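Local coordinates for rhamnose ABC transporter, rhamnose-binding protein (Actinomyces odontolyticus ATCC 17982, PDB 5BQ3) that probably binds rhamnose or a related sugar outside the cell membrane and hands it to an ABC transporter for uptake, at residues S29-P34 with N79-A84; D197-S202 with T230-S235; D238-V243 with V258-V263. One frame throughout, in Å; residues are numbered along the deposited sequence.

In the fold
The three contacts illustrate how a two-lobed protein of the periplasmic sugar-binding family builds each lobe from strands and helices in alternation. Contact 1 belongs to the lobe with the six-stranded parallel sheet, whereas contacts 2 and 3 share the lobe with the four-stranded one. Contact 1 accordingly lies across the chain's centre from both, its centre about 40 Å from that of contact 2 and about 47 Å from that of contact 3. Contacts 2 and 3 are neighbours, their centres about 14 Å apart, and they meet where S235 CB packs 3.4 Å from T262 OG1. In relatives of this fold the sugar sits in the cleft between the lobes; none of the three contacts contains a bound sugar.

Contact 1: S29-P34 with N79-A84; sequences SITFIP and NSEVQA
T31 and E81 reach for each other from opposite directions, one from an interior strand of the sheet and the other from a helix lying over it, and meet in a single hydrogen bond. T31 OG1 donates to E81 OE1 at 2.9 Å, approaching from above the carboxylate plane, about 43° out of it. With chi1 at -60°, the threonine hydroxyl stands anti to its own carbonyl carbon and CG2 is left anti to the backbone N, and both branches serve the contact. While OG1 makes the bond, the methyl lies against the acid, CG2 being 3.6 Å from E81 CD and 3.8 Å from E81 CG. The glutamate chain does not run straight out: it folds at chi2 (-53°), so that its aliphatic part as well as its oxygen faces the threonine. Farther along the strand, I33 CD1 comes only to 4.5 Å from E81 CG. OE1 has a further hydrogen-bond partner in the chain just beyond the segments, and V64 and L89 also touch the E81 side chain. Were the glutamate replaced by an alanine, T31 OG1 would probably lose its carboxylate acceptor and a gap would open beside the threonine methyl. Strand residues alternate in the classical way, T31 and I33 pointing to helix 75-83 while I30 and F32 pack on helix 40-56. Helix 75-83 leads from edge strand 60-63 to strand 88-91, passing over strand 29-33 between them: the beta-alpha-beta crossover of the Rossmann-like lobes of periplasmic binding proteins.

Contact 2: D197-S202 with T230-S235; sequences DDDTKS and TARYLS
D199 and R232 form a salt bridge between two neighbouring helices, 199-212 and 224-236, of the alpha/beta lobe built on the four-stranded parallel sheet of this periplasmic-binding-protein fold. The soundest bond runs from R232 NH1 to D199 OD1, 2.8 Å long with an N-H...O angle of 157°. It falls on the syn lone pair of OD1 and lies in the guanidinium plane. D199 OD2 takes two weak, strongly bent bonds, from R232 NH2 at 2.8 Å and from R232 NH1 at 3.0 Å. The two flat groups, coming from opposite directions, are nearly coplanar, 30° apart; the pairing is bidentate but uneven, since only the NH1-OD1 bond is well aligned. A bend of the arginine chain at chi3 (72°) turns the guanidinium toward the acid.

D199 opens the first turn of its helix, where the helix end would be expected to stabilise a negative charge. The residue before it, D198, is the N-cap: its OD2 accepts from K201 N at 3.1 Å, a capping bond. The carbonyl of D198 is gripped twice by S202, through its N and through OG, the latter at 2.8 Å, which ties the serine back onto the turn.

Outward from the ion pair, D199 and S202 both rest on A229, and R232 lies on F203. On the inner side T230, A231 and L234 pack on L245 of strand 244-247, setting helix 224-236 against the sheet. The backbones come nearest at S202 and T230, yet no bond joins them there: T230 OG1 is hydrogen-bonded to G226 O within its own helix and stays 4.3 Å from S202 O.

Contact 3: D238-V243 with V258-V263; sequences DYKGKV and VKDGTV
G241 and T262 are joined through one water that three backbone groups hold. The water accepts from G241 N at 3.0 Å and donates to V243 O at 2.7 Å and to T262 O at 2.9 Å, so both of its hydrogens are spent on carbonyls. Two of these groups belong to the loop between helix 224-236 and strand 244-247, the third to the turn that follows helix 251-260, and no direct hydrogen bond joins the two segments.

Beside the water, the K240 side chain stretches across the other segment. Its CG stands anti to the backbone N, chi1 -165°, and the chain stays extended from there, carrying the aliphatic part over T262, which it meets at about a right angle. K240 CE passes 3.4 Å from T262 OG1, a packing approach of carbon to oxygen. At the tip, NZ lies 3.9 Å from D260 CB and 4.1 Å from D260 OD2, beyond salt-bridge range, although the opposite charges would probably still attract.

Two glycines shape the backbones. G261 leaves the helix with positive phi (110°), where a CB would collide with the carbonyl oxygen of D260, so glycine suits the position. G241 also has positive phi, and its CA comes within 4.3 Å of G261 O. T262 also packs on L234, S235 and F257, which joins the turn to helix 224-236 and to its own helix 251-260.

The chemistry is therefore that of a water-mediated junction: its hydrogen bonds depend on main-chain atoms, while the lysine contributes aliphatic packing on T262 and D260 and probably a longer-range attraction to the aspartate.

Contact 1: S29-P34 with N79-A84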
loop_
_atom_site.group_PDB
_atom_site.type_symbol
_atom_site.label_atom_id
_atom_site.label_comp_id
_atom_site.label_asym_id
_atom_site.label_seq_id
_atom_site.Cartn_x
_atom_site.Cartn_y
_atom_site.Cartn_z
ATOM N N SER A 29 14.535 -20.130 -10.510
ATOM C CA SER A 29 14.624 -18.709 -10.855
ATOM C C SER A 29 13.380 -17.913 -10.425
ATOM O O SER A 29 12.261 -18.427 -10.481
ATOM C CB SER A 29 14.837 -18.539 -12.356
ATOM O OG SER A 29 13.814 -19.166 -13.110
ATOM N N ILE A 30 13.589 -16.646 -10.016
ATOM C CA ILE A 30 12.533 -15.721 -9.588
ATOM C C ILE A 30 12.616 -14.425 -10.415
ATOM O O ILE A 30 13.713 -13.928 -10.679
ATOM C CB ILE A 30 12.570 -15.457 -8.044
ATOM C CG1 ILE A 30 11.292 -14.720 -7.556
ATOM C CG2 ILE A 30 13.868 -14.751 -7.585
ATOM C CD1 ILE A 30 11.024 -14.782 -6.055
ATOM N N THR A 31 11.454 -13.900 -10.838
ATOM C CA THR A 31 11.372 -12.662 -11.616
ATOM C C THR A 31 10.286 -11.755 -11.033
ATOM O O THR A 31 9.166 -12.201 -10.773
ATOM C CB THR A 31 11.165 -12.951 -13.113
ATOM O OG1 THR A 31 12.265 -13.728 -13.587
ATOM C CG2 THR A 31 11.075 -11.682 -13.944
ATOM N N PHE A 32 10.645 -10.477 -10.830
ATOM C CA PHE A 32 9.776 -9.430 -10.293
ATOM C C PHE A 32 9.375 -8.483 -11.424
ATOM O O PHE A 32 10.246 -7.921 -12.091
ATOM C CB PHE A 32 10.481 -8.664 -9.151
ATOM C CG PHE A 32 10.977 -9.525 -8.013
ATOM C CD1 PHE A 32 12.242 -10.101 -8.055
ATOM C CD2 PHE A 32 10.187 -9.750 -6.894
ATOM C CE1 PHE A 32 12.692 -10.915 -7.010
ATOM C CE2 PHE A 32 10.639 -10.554 -5.849
ATOM C CZ PHE A 32 11.888 -11.134 -5.914
ATOM N N ILE A 33 8.059 -8.348 -11.674
ATOM C CA ILE A 33 7.535 -7.469 -12.716
ATOM C C ILE A 33 6.726 -6.336 -12.053
ATOM O O ILE A 33 5.588 -6.557 -11.633
ATOM C CB ILE A 33 6.723 -8.215 -13.824
ATOM C CG1 ILE A 33 7.529 -9.389 -14.435
ATOM C CG2 ILE A 33 6.268 -7.229 -14.923
ATOM C CD1 ILE A 33 6.695 -10.452 -15.133
ATOM N N PRO A 34 7.295 -5.108 -11.957
ATOM C CA PRO A 34 6.521 -3.995 -11.382
ATOM C C PRO A 34 5.538 -3.422 -12.407
ATOM O O PRO A 34 5.556 -3.832 -13.572
ATOM C CB PRO A 34 7.605 -2.982 -11.002
ATOM C CG PRO A 34 8.695 -3.211 -11.991
ATOM C CD PRO A 34 8.632 -4.659 -12.414
ATOM N N ASN A 79 4.752 -13.413 -20.814
ATOM C CA ASN A 79 4.939 -14.429 -21.856
ATOM C C ASN A 79 6.420 -14.722 -22.117
ATOM O O ASN A 79 6.765 -15.873 -22.386
ATOM C CB ASN A 79 4.257 -13.995 -23.160
ATOM C CG ASN A 79 2.751 -13.857 -23.086
ATOM O OD1 ASN A 79 2.065 -14.498 -22.277
ATOM N ND2 ASN A 79 2.200 -13.037 -23.965
ATOM N N SER A 80 7.287 -13.685 -22.034
ATOM C CA SER A 80 8.737 -13.786 -22.232
ATOM C C SER A 80 9.391 -14.642 -21.147
ATOM O O SER A 80 10.267 -15.452 -21.455
ATOM C CB SER A 80 9.372 -12.399 -22.240
ATOM O OG SER A 80 8.971 -11.652 -23.376
ATOM N N GLU A 81 8.954 -14.467 -19.886
ATOM C CA GLU A 81 9.471 -15.198 -18.728
ATOM C C GLU A 81 9.028 -16.662 -18.740
ATOM O O GLU A 81 9.765 -17.512 -18.244
ATOM C CB GLU A 81 9.054 -14.522 -17.412
ATOM C CG GLU A 81 9.681 -13.153 -17.173
ATOM C CD GLU A 81 11.193 -13.061 -17.269
ATOM O OE1 GLU A 81 11.890 -13.767 -16.503
ATOM O OE2 GLU A 81 11.681 -12.263 -18.101
ATOM N N VAL A 82 7.840 -16.955 -19.310
ATOM C CA VAL A 82 7.303 -18.319 -19.439
ATOM C C VAL A 82 8.186 -19.084 -20.442
ATOM O O VAL A 82 8.553 -20.231 -20.181
ATOM C CB VAL A 82 5.797 -18.317 -19.841
ATOM C CG1 VAL A 82 5.275 -19.729 -20.091
ATOM C CG2 VAL A 82 4.951 -17.623 -18.782
ATOM N N GLN A 83 8.571 -18.414 -21.551
ATOM C CA GLN A 83 9.447 -18.931 -22.607
ATOM C C GLN A 83 10.848 -19.235 -22.065
ATOM O O GLN A 83 11.477 -20.196 -22.506
ATOM C CB GLN A 83 9.537 -17.919 -23.759
ATOM C CG GLN A 83 8.402 -18.028 -24.763
ATOM C CD GLN A 83 8.796 -18.894 -25.928
ATOM O OE1 GLN A 83 9.379 -18.424 -26.913
ATOM N NE2 GLN A 83 8.503 -20.183 -25.836
ATOM N N ALA A 84 11.321 -18.419 -21.097
ATOM C CA ALA A 84 12.617 -18.562 -20.428
ATOM C C ALA A 84 12.582 -19.664 -19.352
ATOM O O ALA A 84 13.629 -20.083 -18.860
ATOM C CB ALA A 84 13.025 -17.235 -19.804
#

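Contact 2: D197-S202 with T230-S235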
loop_
_atom_site.group_PDB
_atom_site.type_symbol
_atom_site.label_atom_id
_atom_site.label_comp_id
_atom_site.label_asym_id
_atom_site.label_seq_id
_atom_site.Cartn_x
_atom_site.Cartn_y
_atom_site.Cartn_z
ATOM N N ASP A 197 -6.984 13.496 -6.672
ATOM C CA ASP A 197 -5.560 13.104 -6.739
ATOM C C ASP A 197 -4.726 14.132 -7.543
ATOM O O ASP A 197 -3.731 13.776 -8.187
ATOM C CB ASP A 197 -5.378 11.678 -7.307
ATOM C CG ASP A 197 -5.366 10.561 -6.279
ATOM O OD1 ASP A 197 -4.749 10.745 -5.203
ATOM O OD2 ASP A 197 -5.923 9.481 -6.573
ATOM N N ASP A 198 -5.137 15.413 -7.478
ATOM C CA ASP A 198 -4.495 16.540 -8.143
ATOM C C ASP A 198 -4.093 17.565 -7.089
ATOM O O ASP A 198 -4.924 17.952 -6.268
ATOM C CB ASP A 198 -5.437 17.149 -9.193
ATOM C CG ASP A 198 -4.822 18.270 -10.005
ATOM O OD1 ASP A 198 -3.995 17.972 -10.898
ATOM O OD2 ASP A 198 -5.175 19.445 -9.757
ATOM N N ASP A 199 -2.816 17.988 -7.106
ATOM C CA ASP A 199 -2.237 18.936 -6.153
ATOM C C ASP A 199 -2.944 20.304 -6.162
ATOM O O ASP A 199 -3.202 20.848 -5.088
ATOM C CB ASP A 199 -0.737 19.119 -6.426
ATOM C CG ASP A 199 -0.036 19.999 -5.413
ATOM O OD1 ASP A 199 0.296 19.496 -4.316
ATOM O OD2 ASP A 199 0.168 21.193 -5.710
ATOM N N THR A 200 -3.244 20.855 -7.357
ATOM C CA THR A 200 -3.890 22.165 -7.494
ATOM C C THR A 200 -5.335 22.114 -6.970
ATOM O O THR A 200 -5.749 23.034 -6.262
ATOM C CB THR A 200 -3.823 22.666 -8.949
ATOM O OG1 THR A 200 -2.543 22.354 -9.503
ATOM C CG2 THR A 200 -4.070 24.160 -9.065
ATOM N N LYS A 201 -6.083 21.039 -7.297
ATOM C CA LYS A 201 -7.470 20.844 -6.863
ATOM C C LYS A 201 -7.535 20.582 -5.342
ATOM O O LYS A 201 -8.374 21.185 -4.675
ATOM C CB LYS A 201 -8.136 19.702 -7.665
ATOM C CG LYS A 201 -9.594 19.380 -7.296
ATOM C CD LYS A 201 -10.610 20.383 -7.835
ATOM C CE LYS A 201 -12.018 19.985 -7.468
ATOM N NZ LYS A 201 -12.993 21.070 -7.754
ATOM N N SER A 202 -6.641 19.720 -4.801
ATOM C CA SER A 202 -6.568 19.388 -3.368
ATOM C C SER A 202 -6.228 20.619 -2.514
ATOM O O SER A 202 -6.720 20.728 -1.388
ATOM C CB SER A 202 -5.542 18.290 -3.110
ATOM O OG SER A 202 -5.851 17.095 -3.804
ATOM N N THR A 230 -2.623 19.890 1.246
ATOM C CA THR A 230 -3.269 20.410 2.457
ATOM C C THR A 230 -2.195 20.911 3.434
ATOM O O THR A 230 -2.395 21.944 4.074
ATOM C CB THR A 230 -4.194 19.354 3.089
ATOM O OG1 THR A 230 -5.042 18.817 2.080
ATOM C CG2 THR A 230 -5.072 19.928 4.197
ATOM N N ALA A 231 -1.054 20.195 3.524
ATOM C CA ALA A 231 0.076 20.564 4.377
ATOM C C ALA A 231 0.709 21.863 3.894
ATOM O O ALA A 231 1.081 22.697 4.719
ATOM C CB ALA A 231 1.107 19.453 4.394
ATOM N N ARG A 232 0.788 22.052 2.557
ATOM C CA ARG A 232 1.336 23.255 1.933
ATOM C C ARG A 232 0.439 24.461 2.222
ATOM O O ARG A 232 0.956 25.565 2.407
ATOM C CB ARG A 232 1.511 23.052 0.422
ATOM C CG ARG A 232 2.507 24.028 -0.206
ATOM C CD ARG A 232 2.853 23.687 -1.642
ATOM N NE ARG A 232 1.753 23.975 -2.561
ATOM C CZ ARG A 232 1.006 23.047 -3.148
ATOM N NH1 ARG A 232 1.236 21.758 -2.923
ATOM N NH2 ARG A 232 0.027 23.399 -3.970
ATOM N N TYR A 233 -0.891 24.245 2.289
ATOM C CA TYR A 233 -1.855 25.302 2.593
ATOM C C TYR A 233 -1.787 25.697 4.070
ATOM O O TYR A 233 -1.710 26.889 4.365
ATOM C CB TYR A 233 -3.294 24.895 2.206
ATOM C CG TYR A 233 -4.350 25.836 2.751
ATOM C CD1 TYR A 233 -4.528 27.106 2.207
ATOM C CD2 TYR A 233 -5.139 25.476 3.839
ATOM C CE1 TYR A 233 -5.467 27.992 2.732
ATOM C CE2 TYR A 233 -6.081 26.353 4.374
ATOM C CZ TYR A 233 -6.247 27.610 3.813
ATOM O OH TYR A 233 -7.185 28.476 4.326
ATOM N N LEU A 234 -1.845 24.705 4.986
ATOM C CA LEU A 234 -1.838 24.920 6.436
ATOM C C LEU A 234 -0.558 25.603 6.930
ATOM O O LEU A 234 -0.653 26.494 7.774
ATOM C CB LEU A 234 -2.059 23.604 7.197
ATOM C CG LEU A 234 -3.474 23.024 7.138
ATOM C CD1 LEU A 234 -3.456 21.539 7.388
ATOM C CD2 LEU A 234 -4.403 23.711 8.123
ATOM N N SER A 235 0.618 25.222 6.385
ATOM C CA SER A 235 1.920 25.794 6.757
ATOM C C SER A 235 2.053 27.275 6.366
ATOM O O SER A 235 2.768 28.018 7.042
ATOM C CB SER A 235 3.056 25.001 6.122
ATOM O OG SER A 235 2.956 24.997 4.708
#

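Contact 3: D238-V243 with V258-V263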
loop_
_atom_site.group_PDB
_atom_site.type_symbol
_atom_site.label_atom_id
_atom_site.label_comp_id
_atom_site.label_asym_id
_atom_site.label_seq_id
_atom_site.Cartn_x
_atom_site.Cartn_y
_atom_site.Cartn_z
ATOM N N ASP A 238 -2.731 30.867 8.744
ATOM C CA ASP A 238 -2.812 31.157 10.180
ATOM C C ASP A 238 -3.227 29.915 10.996
ATOM O O ASP A 238 -3.130 29.934 12.227
ATOM C CB ASP A 238 -3.817 32.304 10.433
ATOM C CG ASP A 238 -3.486 33.647 9.796
ATOM O OD1 ASP A 238 -2.687 33.673 8.831
ATOM O OD2 ASP A 238 -4.058 34.665 10.233
ATOM N N TYR A 239 -3.677 28.842 10.309
ATOM C CA TYR A 239 -4.140 27.592 10.917
ATOM C C TYR A 239 -2.995 26.596 11.196
ATOM O O TYR A 239 -3.273 25.475 11.631
ATOM C CB TYR A 239 -5.209 26.932 10.026
ATOM C CG TYR A 239 -6.458 27.765 9.835
ATOM C CD1 TYR A 239 -7.431 27.839 10.829
ATOM C CD2 TYR A 239 -6.685 28.455 8.648
ATOM C CE1 TYR A 239 -8.587 28.600 10.656
ATOM C CE2 TYR A 239 -7.839 29.215 8.461
ATOM C CZ TYR A 239 -8.787 29.286 9.469
ATOM O OH TYR A 239 -9.926 30.033 9.294
ATOM N N LYS A 240 -1.719 27.005 10.977
ATOM C CA LYS A 240 -0.536 26.167 11.216
ATOM C C LYS A 240 -0.440 25.797 12.701
ATOM O O LYS A 240 -0.393 26.681 13.558
ATOM C CB LYS A 240 0.751 26.874 10.747
ATOM C CG LYS A 240 1.957 25.941 10.624
ATOM C CD LYS A 240 3.247 26.703 10.374
ATOM C CE LYS A 240 4.443 25.783 10.373
ATOM N NZ LYS A 240 5.712 26.534 10.182
ATOM N N GLY A 241 -0.466 24.495 12.979
ATOM C CA GLY A 241 -0.410 23.961 14.335
ATOM C C GLY A 241 -1.755 23.903 15.033
ATOM O O GLY A 241 -1.960 23.047 15.900
ATOM N N LYS A 242 -2.681 24.814 14.660
ATOM C CA LYS A 242 -4.035 24.915 15.214
ATOM C C LYS A 242 -4.937 23.804 14.647
ATOM O O LYS A 242 -5.605 23.111 15.419
ATOM C CB LYS A 242 -4.632 26.307 14.941
ATOM C CG LYS A 242 -3.946 27.431 15.713
ATOM C CD LYS A 242 -4.498 28.794 15.333
ATOM C CE LYS A 242 -3.835 29.901 16.111
ATOM N NZ LYS A 242 -4.375 31.234 15.740
ATOM N N VAL A 243 -4.943 23.633 13.307
ATOM C CA VAL A 243 -5.712 22.591 12.624
ATOM C C VAL A 243 -4.747 21.438 12.327
ATOM O O VAL A 243 -3.754 21.629 11.618
ATOM C CB VAL A 243 -6.446 23.111 11.349
ATOM C CG1 VAL A 243 -7.137 21.976 10.595
ATOM C CG2 VAL A 243 -7.451 24.206 11.694
ATOM N N VAL A 258 6.561 17.746 8.791
ATOM C CA VAL A 258 6.636 17.016 10.055
ATOM C C VAL A 258 7.592 17.770 11.008
ATOM O O VAL A 258 7.301 17.879 12.202
ATOM C CB VAL A 258 7.036 15.530 9.837
ATOM C CG1 VAL A 258 7.232 14.809 11.157
ATOM C CG2 VAL A 258 5.993 14.795 9.003
ATOM N N LYS A 259 8.690 18.334 10.463
ATOM C CA LYS A 259 9.687 19.093 11.226
ATOM C C LYS A 259 9.187 20.495 11.597
ATOM O O LYS A 259 9.506 20.966 12.692
ATOM C CB LYS A 259 11.016 19.189 10.457
ATOM C CG LYS A 259 11.703 17.844 10.188
ATOM C CD LYS A 259 12.296 17.195 11.422
ATOM C CE LYS A 259 12.806 15.813 11.107
ATOM N NZ LYS A 259 13.291 15.111 12.321
ATOM N N ASP A 260 8.414 21.153 10.695
ATOM C CA ASP A 260 7.802 22.480 10.891
ATOM C C ASP A 260 6.834 22.485 12.056
ATOM O O ASP A 260 6.746 23.468 12.792
ATOM C CB ASP A 260 6.991 22.909 9.641
ATOM C CG ASP A 260 7.748 23.280 8.385
ATOM O OD1 ASP A 260 8.967 22.998 8.317
ATOM O OD2 ASP A 260 7.107 23.793 7.436
ATOM N N GLY A 261 6.068 21.402 12.153
ATOM C CA GLY A 261 4.985 21.235 13.111
ATOM C C GLY A 261 3.607 21.246 12.469
ATOM O O GLY A 261 2.605 21.165 13.185
ATOM N N THR A 262 3.539 21.340 11.115
ATOM C CA THR A 262 2.287 21.340 10.337
ATOM C C THR A 262 1.610 19.963 10.470
ATOM O O THR A 262 0.395 19.887 10.660
ATOM C CB THR A 262 2.564 21.720 8.864
ATOM O OG1 THR A 262 3.323 22.930 8.822
ATOM C CG2 THR A 262 1.286 21.887 8.044
ATOM N N VAL A 263 2.413 18.888 10.384
ATOM C CA VAL A 263 1.985 17.495 10.506
ATOM C C VAL A 263 2.706 16.880 11.717
ATOM O O VAL A 263 3.918 17.047 11.854
ATOM C CB VAL A 263 2.247 16.698 9.191
ATOM C CG1 VAL A 263 1.790 15.246 9.314
ATOM C CG2 VAL A 263 1.579 17.370 7.995
HETATM O O HOH W 1 -1.181 22.326 11.048
#